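PDB 3E59: pyoverdine biosynthesis protein PvcA from Pseudomonas aeruginosa, which catalyses formation of the isonitrile group on L-tyrosine, with ribulose 5-phosphate as the carbon source, in paerucumarin biosynthesis. Local coordinates for residues S80-A85 with Q134-L139; L139-I144 with I149-L154; E155-F160 with W238-L243. All blocks are in the same frame, centred on the assembly; numbering follows the deposited sequence.

Interaction 1: S80-A85 with Q134-L139; sequences SRPDMA and QDALRL
D83 OD1 accepts a hydrogen bond from A85 N at 3.0 Å. P82, the residue before D83, makes the contact itself, its ring meeting A136 and L137. D83 is the N-cap of helix 84-103. The donor comes from the anti side of the carboxylate, 23° out of its plane, and the bond is bent, with an N-H...O angle of 146°. E86 OE1 accepts from D83 N, the half of a capping box that runs from the third helical residue back to the N-cap.

The contact with helix 127-144 is apolar. P82 lays CD and CG against the A136 methyl, with P82 CD 3.7 Å from A136 CB. P82 CG also lies 3.9 Å from L137 N, so the ring rests on the helix backbone too. L137 adds one branch to the contact. Its CG lies roughly anti to the backbone N (chi1 -158°), and CD1 is the branch nearer the proline. L137 CD1 stands 4.2 Å from P82 CG, a looser touch than the one at A136.

The proline ring packs against the flank of helix 127-144, where it also touches Y133 and M140. L137 reaches further, to E86 and L90 of helix 84-103, while R81 and M84 lean instead on strand 313-318.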
loop_
_atom_site.group_PDB
_atom_site.type_symbol
_atom_site.label_atom_id
_atom_site.label_comp_id
_atom_site.label_asym_id
_atom_site.label_seq_id
_atom_site.Cartn_x
_atom_site.Cartn_y
_atom_site.Cartn_z
ATOM N N SER A 80 16.690 -4.380 3.694
ATOM C CA SER A 80 15.582 -5.177 3.185
ATOM C C SER A 80 14.494 -5.445 4.231
ATOM O O SER A 80 13.395 -5.888 3.905
ATOM C CB SER A 80 16.106 -6.499 2.615
ATOM O OG SER A 80 16.545 -7.357 3.650
ATOM N N ARG A 81 14.791 -5.174 5.488
ATOM C CA ARG A 81 13.827 -5.450 6.546
ATOM C C ARG A 81 12.929 -4.236 6.816
ATOM O O ARG A 81 13.321 -3.106 6.530
ATOM C CB ARG A 81 14.545 -5.922 7.816
ATOM C CG ARG A 81 15.515 -4.912 8.393
ATOM C CD ARG A 81 16.408 -5.532 9.452
ATOM N NE ARG A 81 17.516 -4.636 9.773
ATOM C CZ ARG A 81 18.795 -4.898 9.538
ATOM N NH1 ARG A 81 19.162 -6.056 9.007
ATOM N NH2 ARG A 81 19.715 -4.004 9.863
ATOM N N PRO A 82 11.726 -4.469 7.366
ATOM C CA PRO A 82 10.896 -3.357 7.851
ATOM C C PRO A 82 11.658 -2.475 8.855
ATOM O O PRO A 82 12.444 -2.991 9.655
ATOM C CB PRO A 82 9.733 -4.058 8.557
ATOM C CG PRO A 82 9.722 -5.437 8.076
ATOM C CD PRO A 82 11.094 -5.782 7.586
ATOM N N ASP A 83 11.437 -1.159 8.810
ATOM C CA ASP A 83 12.131 -0.247 9.727
ATOM C C ASP A 83 11.176 0.790 10.324
ATOM O O ASP A 83 9.951 0.564 10.366
ATOM C CB ASP A 83 13.387 0.382 9.070
ATOM C CG ASP A 83 13.070 1.226 7.830
ATOM O OD1 ASP A 83 11.987 1.823 7.718
ATOM O OD2 ASP A 83 13.933 1.308 6.946
ATOM N N MET A 84 11.722 1.908 10.796
ATOM C CA MET A 84 10.895 2.966 11.410
ATOM C C MET A 84 9.746 3.466 10.499
ATOM O O MET A 84 8.661 3.807 10.969
ATOM C CB MET A 84 11.784 4.121 11.897
ATOM C CG MET A 84 11.057 5.174 12.727
ATOM S SD MET A 84 10.475 4.595 14.331
ATOM C CE MET A 84 11.979 4.724 15.279
ATOM N N ALA A 85 9.963 3.461 9.191
ATOM C CA ALA A 85 8.890 3.817 8.261
ATOM C C ALA A 85 7.699 2.837 8.337
ATOM O O ALA A 85 6.551 3.271 8.471
ATOM C CB ALA A 85 9.426 3.931 6.840
ATOM N N GLN A 134 7.688 -10.628 5.469
ATOM C CA GLN A 134 6.411 -11.063 6.041
ATOM C C GLN A 134 6.542 -11.356 7.535
ATOM O O GLN A 134 5.769 -10.845 8.348
ATOM C CB GLN A 134 5.884 -12.307 5.308
ATOM C CG GLN A 134 5.106 -12.016 4.014
ATOM C CD GLN A 134 4.586 -13.272 3.308
ATOM O OE1 GLN A 134 4.298 -13.245 2.112
ATOM N NE2 GLN A 134 4.469 -14.372 4.044
ATOM N N ASP A 135 7.540 -12.170 7.875
ATOM C CA ASP A 135 7.788 -12.627 9.246
ATOM C C ASP A 135 8.174 -11.460 10.143
ATOM O O ASP A 135 7.728 -11.375 11.287
ATOM C CB ASP A 135 8.897 -13.703 9.281
ATOM C CG ASP A 135 8.501 -14.999 8.575
ATOM O OD1 ASP A 135 7.293 -15.236 8.360
ATOM O OD2 ASP A 135 9.412 -15.790 8.232
ATOM N N ALA A 136 9.008 -10.572 9.611
ATOM C CA ALA A 136 9.479 -9.402 10.345
ATOM C C ALA A 136 8.371 -8.359 10.552
ATOM O O ALA A 136 8.328 -7.696 11.592
ATOM C CB ALA A 136 10.681 -8.786 9.641
ATOM N N LEU A 137 7.473 -8.230 9.574
ATOM C CA LEU A 137 6.327 -7.319 9.692
ATOM C C LEU A 137 5.361 -7.741 10.803
ATOM O O LEU A 137 4.946 -6.900 11.611
ATOM C CB LEU A 137 5.566 -7.201 8.368
ATOM C CG LEU A 137 4.713 -5.939 8.219
ATOM C CD1 LEU A 137 5.581 -4.770 7.753
ATOM C CD2 LEU A 137 3.556 -6.159 7.258
ATOM N N ARG A 138 5.005 -9.031 10.824
ATOM C CA ARG A 138 4.194 -9.634 11.893
ATOM C C ARG A 138 4.802 -9.412 13.277
ATOM O O ARG A 138 4.095 -9.097 14.231
ATOM C CB ARG A 138 4.016 -11.140 11.664
ATOM C CG ARG A 138 2.965 -11.506 10.619
ATOM C CD ARG A 138 2.817 -13.025 10.496
ATOM N NE ARG A 138 1.856 -13.428 9.461
ATOM C CZ ARG A 138 0.594 -13.797 9.698
ATOM N NH1 ARG A 138 0.120 -13.820 10.940
ATOM N NH2 ARG A 138 -0.202 -14.152 8.691
ATOM N N LEU A 139 6.117 -9.598 13.366
ATOM C CA LEU A 139 6.856 -9.422 14.604
ATOM C C LEU A 139 6.786 -7.956 15.033
ATOM O O LEU A 139 6.659 -7.651 16.214
ATOM C CB LEU A 139 8.308 -9.880 14.402
ATOM C CG LEU A 139 9.088 -10.552 15.533
ATOM C CD1 LEU A 139 8.232 -11.518 16.367
ATOM C CD2 LEU A 139 10.299 -11.275 14.953
#

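Interaction 2: L139-I144 with I149-L154; sequences LMIEEI and IGVFNL
I141 carries this contact, reaching from helix 127-144 to I149 and V151 of strand 149-151. Its CB already points at the strand. From there the side chain forks. I141 CG2 comes to 4.0 Å from I149 O, a loose approach. CG1 lies beside the backbone N and anti to the carbonyl carbon (chi1 -69°). The chain then runs on extended through chi2 of 170°, which carries CD1 out to the strand.

CD1 touches two methyls there. I141 CD1 lies 3.6 Å from V151 CG2. I149 CG2 is 3.8 Å from the same I141 CD1. I141 meets I149 at about a right angle and V151 at a slant. The remaining branch of I149 turns elsewhere, and that side chain also packs on N94 of helix 84-103. No polar side-chain group takes part.

I149 and V151 both direct their CB atoms at the helix, while the intervening G150 bonds through its backbone to I110 and V112. Strand 149-151 is the outermost strand on this side of the parallel sheet, next to 108-112. Helix 127-144 lies between these two parallel strands in sequence and packs on the sheet, as in a beta-alpha-beta crossover of an alpha/beta fold.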
loop_
_atom_site.group_PDB
_atom_site.type_symbol
_atom_site.label_atom_id
_atom_site.label_comp_id
_atom_site.label_asym_id
_atom_site.label_seq_id
_atom_site.Cartn_x
_atom_site.Cartn_y
_atom_site.Cartn_z
ATOM N N LEU A 139 6.117 -9.598 13.366
ATOM C CA LEU A 139 6.856 -9.422 14.604
ATOM C C LEU A 139 6.786 -7.956 15.033
ATOM O O LEU A 139 6.659 -7.651 16.214
ATOM C CB LEU A 139 8.308 -9.880 14.402
ATOM C CG LEU A 139 9.088 -10.552 15.533
ATOM C CD1 LEU A 139 8.232 -11.518 16.367
ATOM C CD2 LEU A 139 10.299 -11.275 14.953
ATOM N N MET A 140 6.842 -7.058 14.053
ATOM C CA MET A 140 6.734 -5.624 14.304
ATOM C C MET A 140 5.341 -5.263 14.832
ATOM O O MET A 140 5.208 -4.429 15.723
ATOM C CB MET A 140 7.045 -4.842 13.028
ATOM C CG MET A 140 7.114 -3.343 13.212
ATOM S SD MET A 140 7.740 -2.523 11.733
ATOM C CE MET A 140 9.510 -2.617 12.034
ATOM N N ILE A 141 4.313 -5.902 14.278
ATOM C CA ILE A 141 2.950 -5.712 14.758
ATOM C C ILE A 141 2.838 -6.068 16.249
ATOM O O ILE A 141 2.262 -5.305 17.027
ATOM C CB ILE A 141 1.910 -6.486 13.884
ATOM C CG1 ILE A 141 1.810 -5.834 12.496
ATOM C CG2 ILE A 141 0.527 -6.499 14.553
ATOM C CD1 ILE A 141 1.022 -6.627 11.461
ATOM N N GLU A 142 3.418 -7.201 16.642
ATOM C CA GLU A 142 3.414 -7.637 18.039
ATOM C C GLU A 142 4.124 -6.670 18.980
ATOM O O GLU A 142 3.614 -6.383 20.064
ATOM C CB GLU A 142 4.008 -9.041 18.199
ATOM C CG GLU A 142 3.291 -10.137 17.422
ATOM C CD GLU A 142 1.899 -10.436 17.953
ATOM O OE1 GLU A 142 1.796 -11.196 18.946
ATOM O OE2 GLU A 142 0.910 -9.927 17.368
ATOM N N GLU A 143 5.289 -6.166 18.579
ATOM C CA GLU A 143 6.060 -5.309 19.477
ATOM C C GLU A 143 5.566 -3.857 19.628
ATOM O O GLU A 143 5.861 -3.201 20.624
ATOM C CB GLU A 143 7.549 -5.383 19.174
ATOM C CG GLU A 143 8.039 -4.570 18.048
ATOM C CD GLU A 143 9.481 -4.911 17.713
ATOM O OE1 GLU A 143 9.901 -6.068 17.947
ATOM O OE2 GLU A 143 10.194 -4.027 17.209
ATOM N N ILE A 144 4.806 -3.362 18.657
ATOM C CA ILE A 144 4.143 -2.081 18.846
ATOM C C ILE A 144 2.890 -2.257 19.695
ATOM O O ILE A 144 2.383 -1.282 20.232
ATOM C CB ILE A 144 3.827 -1.320 17.513
ATOM C CG1 ILE A 144 2.700 -1.988 16.717
ATOM C CG2 ILE A 144 5.092 -1.133 16.672
ATOM C CD1 ILE A 144 2.447 -1.350 15.326
ATOM N N ILE A 149 -4.728 -4.943 13.885
ATOM C CA ILE A 149 -4.054 -5.135 12.604
ATOM C C ILE A 149 -3.831 -6.622 12.380
ATOM O O ILE A 149 -3.115 -7.272 13.135
ATOM C CB ILE A 149 -2.699 -4.345 12.536
ATOM C CG1 ILE A 149 -2.909 -2.865 12.862
ATOM C CG2 ILE A 149 -2.039 -4.469 11.150
ATOM C CD1 ILE A 149 -4.020 -2.171 12.046
ATOM N N GLY A 150 -4.463 -7.159 11.345
ATOM C CA GLY A 150 -4.206 -8.538 10.924
ATOM C C GLY A 150 -3.403 -8.585 9.634
ATOM O O GLY A 150 -3.257 -7.577 8.951
ATOM N N VAL A 151 -2.869 -9.759 9.313
ATOM C CA VAL A 151 -2.150 -9.972 8.065
ATOM C C VAL A 151 -2.787 -11.140 7.317
ATOM O O VAL A 151 -3.131 -12.156 7.915
ATOM C CB VAL A 151 -0.618 -10.224 8.276
ATOM C CG1 VAL A 151 0.092 -10.339 6.947
ATOM C CG2 VAL A 151 0.021 -9.090 9.075
ATOM N N PHE A 152 -2.956 -10.964 6.013
ATOM C CA PHE A 152 -3.440 -12.008 5.127
ATOM C C PHE A 152 -2.514 -12.040 3.916
ATOM O O PHE A 152 -2.449 -11.076 3.159
ATOM C CB PHE A 152 -4.883 -11.694 4.716
ATOM C CG PHE A 152 -5.545 -12.770 3.903
ATOM C CD1 PHE A 152 -6.118 -13.887 4.529
ATOM C CD2 PHE A 152 -5.626 -12.658 2.515
ATOM C CE1 PHE A 152 -6.737 -14.880 3.782
ATOM C CE2 PHE A 152 -6.248 -13.660 1.752
ATOM C CZ PHE A 152 -6.801 -14.767 2.381
ATOM N N ASN A 153 -1.780 -13.145 3.753
ATOM C CA ASN A 153 -0.879 -13.326 2.612
ATOM C C ASN A 153 -1.528 -14.227 1.566
ATOM O O ASN A 153 -2.554 -14.856 1.839
ATOM C CB ASN A 153 0.456 -13.926 3.072
ATOM C CG ASN A 153 1.058 -13.185 4.262
ATOM O OD1 ASN A 153 1.149 -13.720 5.377
ATOM N ND2 ASN A 153 1.457 -11.952 4.036
ATOM N N LEU A 154 -0.935 -14.298 0.378
ATOM C CA LEU A 154 -1.451 -15.182 -0.676
ATOM C C LEU A 154 -1.577 -16.649 -0.232
ATOM O O LEU A 154 -2.498 -17.356 -0.657
ATOM C CB LEU A 154 -0.598 -15.077 -1.945
ATOM C CG LEU A 154 -1.035 -15.801 -3.234
ATOM C CD1 LEU A 154 -2.488 -15.525 -3.619
ATOM C CD2 LEU A 154 -0.087 -15.469 -4.391
#

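Interaction 3: E155-F160 with W238-L243; sequences EDVRAF and WAWGAL
L243 CG is anti to the backbone N (chi1 179°), which carries the branch point toward V157 and F160; chi2 of 151° then sets the two methyls. F160 instead holds its CG anti to the carbonyl carbon (chi1 -58°), turning its ring to L243 from the opposite direction.

L243 CD1 approaches F160 CE2 obliquely, at 3.5 Å, and lies a little further from CZ. V157 CG2 is the valine methyl facing the helix. It meets both leucine methyls, 4.0 Å from L243 CD2 and nearly as close to CD1. V157 CG2 also looks to W240: it sits near the indole plane, at the ring edge, 4.3 Å from W240 CZ3. The other valine methyl, V157 CG1, stays within its own segment and lies 3.5 Å above one face of the F160 ring, offset toward the rim. V157 therefore packs on F160 with one methyl and on helix 219-247 with the other. A backbone bond of 2.9 Å from F160 N to V157 O closes the turn.

Leucines of helix 167-178 pack nearby: L170 and L173 touch F160, and L174 touches L243. The indole N-H of W240 is used elsewhere, on the carbonyl of C113. Across the two segments the touching groups are methyls and aromatic carbons, so shape fit and burial of apolar surface, not directional bonds, hold the loop to the helix.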
loop_
_atom_site.group_PDB
_atom_site.type_symbol
_atom_site.label_atom_id
_atom_site.label_comp_id
_atom_site.label_asym_id
_atom_site.label_seq_id
_atom_site.Cartn_x
_atom_site.Cartn_y
_atom_site.Cartn_z
ATOM N N GLU A 155 -0.656 -17.090 0.629
ATOM C CA GLU A 155 -0.611 -18.485 1.083
ATOM C C GLU A 155 -1.671 -18.819 2.126
ATOM O O GLU A 155 -1.872 -19.988 2.457
ATOM C CB GLU A 155 0.784 -18.869 1.595
ATOM C CG GLU A 155 1.395 -17.913 2.595
ATOM C CD GLU A 155 2.314 -16.892 1.949
ATOM O OE1 GLU A 155 1.987 -16.357 0.861
ATOM O OE2 GLU A 155 3.374 -16.616 2.547
ATOM N N ASP A 156 -2.345 -17.793 2.636
ATOM C CA ASP A 156 -3.433 -17.983 3.587
ATOM C C ASP A 156 -4.771 -18.253 2.909
ATOM O O ASP A 156 -5.756 -18.556 3.583
ATOM C CB ASP A 156 -3.544 -16.773 4.521
ATOM C CG ASP A 156 -2.265 -16.529 5.309
ATOM O OD1 ASP A 156 -1.607 -17.515 5.705
ATOM O OD2 ASP A 156 -1.917 -15.349 5.533
ATOM N N VAL A 157 -4.809 -18.134 1.580
ATOM C CA VAL A 157 -6.023 -18.427 0.817
ATOM C C VAL A 157 -6.373 -19.907 0.984
ATOM O O VAL A 157 -5.674 -20.798 0.473
ATOM C CB VAL A 157 -5.907 -18.026 -0.690
ATOM C CG1 VAL A 157 -7.172 -18.422 -1.466
ATOM C CG2 VAL A 157 -5.633 -16.527 -0.829
ATOM N N ARG A 158 -7.456 -20.147 1.726
ATOM C CA ARG A 158 -7.915 -21.496 2.064
ATOM C C ARG A 158 -8.065 -22.377 0.825
ATOM O O ARG A 158 -7.683 -23.544 0.844
ATOM C CB ARG A 158 -9.229 -21.420 2.852
ATOM C CG ARG A 158 -9.637 -22.694 3.563
ATOM C CD ARG A 158 -10.848 -22.452 4.458
ATOM N NE ARG A 158 -11.558 -23.695 4.775
ATOM C CZ ARG A 158 -12.646 -23.770 5.543
ATOM N NH1 ARG A 158 -13.164 -22.673 6.086
ATOM N NH2 ARG A 158 -13.221 -24.945 5.774
ATOM N N ALA A 159 -8.600 -21.806 -0.251
ATOM C CA ALA A 159 -8.862 -22.545 -1.486
ATOM C C ALA A 159 -7.585 -23.019 -2.184
ATOM O O ALA A 159 -7.617 -23.986 -2.944
ATOM C CB ALA A 159 -9.707 -21.704 -2.436
ATOM N N PHE A 160 -6.473 -22.333 -1.913
ATOM C CA PHE A 160 -5.174 -22.645 -2.525
ATOM C C PHE A 160 -4.254 -23.450 -1.588
ATOM O O PHE A 160 -3.038 -23.503 -1.804
ATOM C CB PHE A 160 -4.441 -21.353 -2.910
ATOM C CG PHE A 160 -5.192 -20.452 -3.866
ATOM C CD1 PHE A 160 -6.239 -20.931 -4.661
ATOM C CD2 PHE A 160 -4.801 -19.122 -4.003
ATOM C CE1 PHE A 160 -6.905 -20.085 -5.539
ATOM C CE2 PHE A 160 -5.450 -18.272 -4.884
ATOM C CZ PHE A 160 -6.502 -18.750 -5.657
ATOM N N TRP A 238 -4.426 -6.015 -9.487
ATOM C CA TRP A 238 -5.861 -6.073 -9.734
ATOM C C TRP A 238 -6.436 -7.478 -9.520
ATOM O O TRP A 238 -7.535 -7.617 -8.982
ATOM C CB TRP A 238 -6.230 -5.531 -11.118
ATOM C CG TRP A 238 -6.094 -4.021 -11.299
ATOM C CD1 TRP A 238 -5.761 -3.077 -10.341
ATOM C CD2 TRP A 238 -6.321 -3.290 -12.513
ATOM N NE1 TRP A 238 -5.754 -1.818 -10.900
ATOM C CE2 TRP A 238 -6.102 -1.917 -12.227
ATOM C CE3 TRP A 238 -6.695 -3.661 -13.820
ATOM C CZ2 TRP A 238 -6.237 -0.911 -13.212
ATOM C CZ3 TRP A 238 -6.825 -2.653 -14.799
ATOM C CH2 TRP A 238 -6.594 -1.299 -14.480
ATOM N N ALA A 239 -5.714 -8.509 -9.966
ATOM C CA ALA A 239 -6.085 -9.906 -9.666
ATOM C C ALA A 239 -6.189 -10.135 -8.148
ATOM O O ALA A 239 -7.185 -10.664 -7.666
ATOM C CB ALA A 239 -5.079 -10.886 -10.288
ATOM N N TRP A 240 -5.157 -9.727 -7.404
ATOM C CA TRP A 240 -5.160 -9.813 -5.930
ATOM C C TRP A 240 -6.366 -9.085 -5.334
ATOM O O TRP A 240 -7.052 -9.617 -4.459
ATOM C CB TRP A 240 -3.850 -9.234 -5.370
ATOM C CG TRP A 240 -3.605 -9.335 -3.853
ATOM C CD1 TRP A 240 -3.120 -8.337 -3.042
ATOM C CD2 TRP A 240 -3.791 -10.481 -2.996
ATOM N NE1 TRP A 240 -2.991 -8.786 -1.743
ATOM C CE2 TRP A 240 -3.393 -10.095 -1.684
ATOM C CE3 TRP A 240 -4.241 -11.790 -3.204
ATOM C CZ2 TRP A 240 -3.443 -10.974 -0.588
ATOM C CZ3 TRP A 240 -4.305 -12.665 -2.095
ATOM C CH2 TRP A 240 -3.902 -12.247 -0.812
ATOM N N GLY A 241 -6.626 -7.869 -5.816
ATOM C CA GLY A 241 -7.808 -7.114 -5.391
ATOM C C GLY A 241 -9.126 -7.839 -5.639
ATOM O O GLY A 241 -10.027 -7.835 -4.782
ATOM N N ALA A 242 -9.233 -8.457 -6.817
ATOM C CA ALA A 242 -10.414 -9.232 -7.196
ATOM C C ALA A 242 -10.600 -10.475 -6.314
ATOM O O ALA A 242 -11.712 -10.761 -5.841
ATOM C CB ALA A 242 -10.340 -9.611 -8.669
ATOM N N LEU A 243 -9.499 -11.190 -6.077
ATOM C CA LEU A 243 -9.479 -12.286 -5.121
ATOM C C LEU A 243 -9.994 -11.843 -3.740
ATOM O O LEU A 243 -10.865 -12.484 -3.169
ATOM C CB LEU A 243 -8.068 -12.906 -5.033
ATOM C CG LEU A 243 -7.873 -14.070 -4.042
ATOM C CD1 LEU A 243 -6.776 -15.024 -4.490
ATOM C CD2 LEU A 243 -7.606 -13.575 -2.611
#

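In the fold
From the N terminus, interaction 1 comes first. It closes a long excursion that leaves the start of helix 84-103, passes through strand 108-112 and returns on helix 127-144. Interaction 2 starts at L139, the residue shared by both, and closes the short turn into edge strand 149-151. Interaction 3 opens just after it, at 155-160, and closes a largely helical loop on helix 219-247. The three loops run in series; none nests or crosses. They still meet in space. Q134 NE2 probably hydrogen-bonds E155 OE2, joining interactions 1 and 3, while F152 and L154 pack on W240. Together they join the chain leading into helix 84-103, helix 127-144, edge strand 149-151 and helix 219-247.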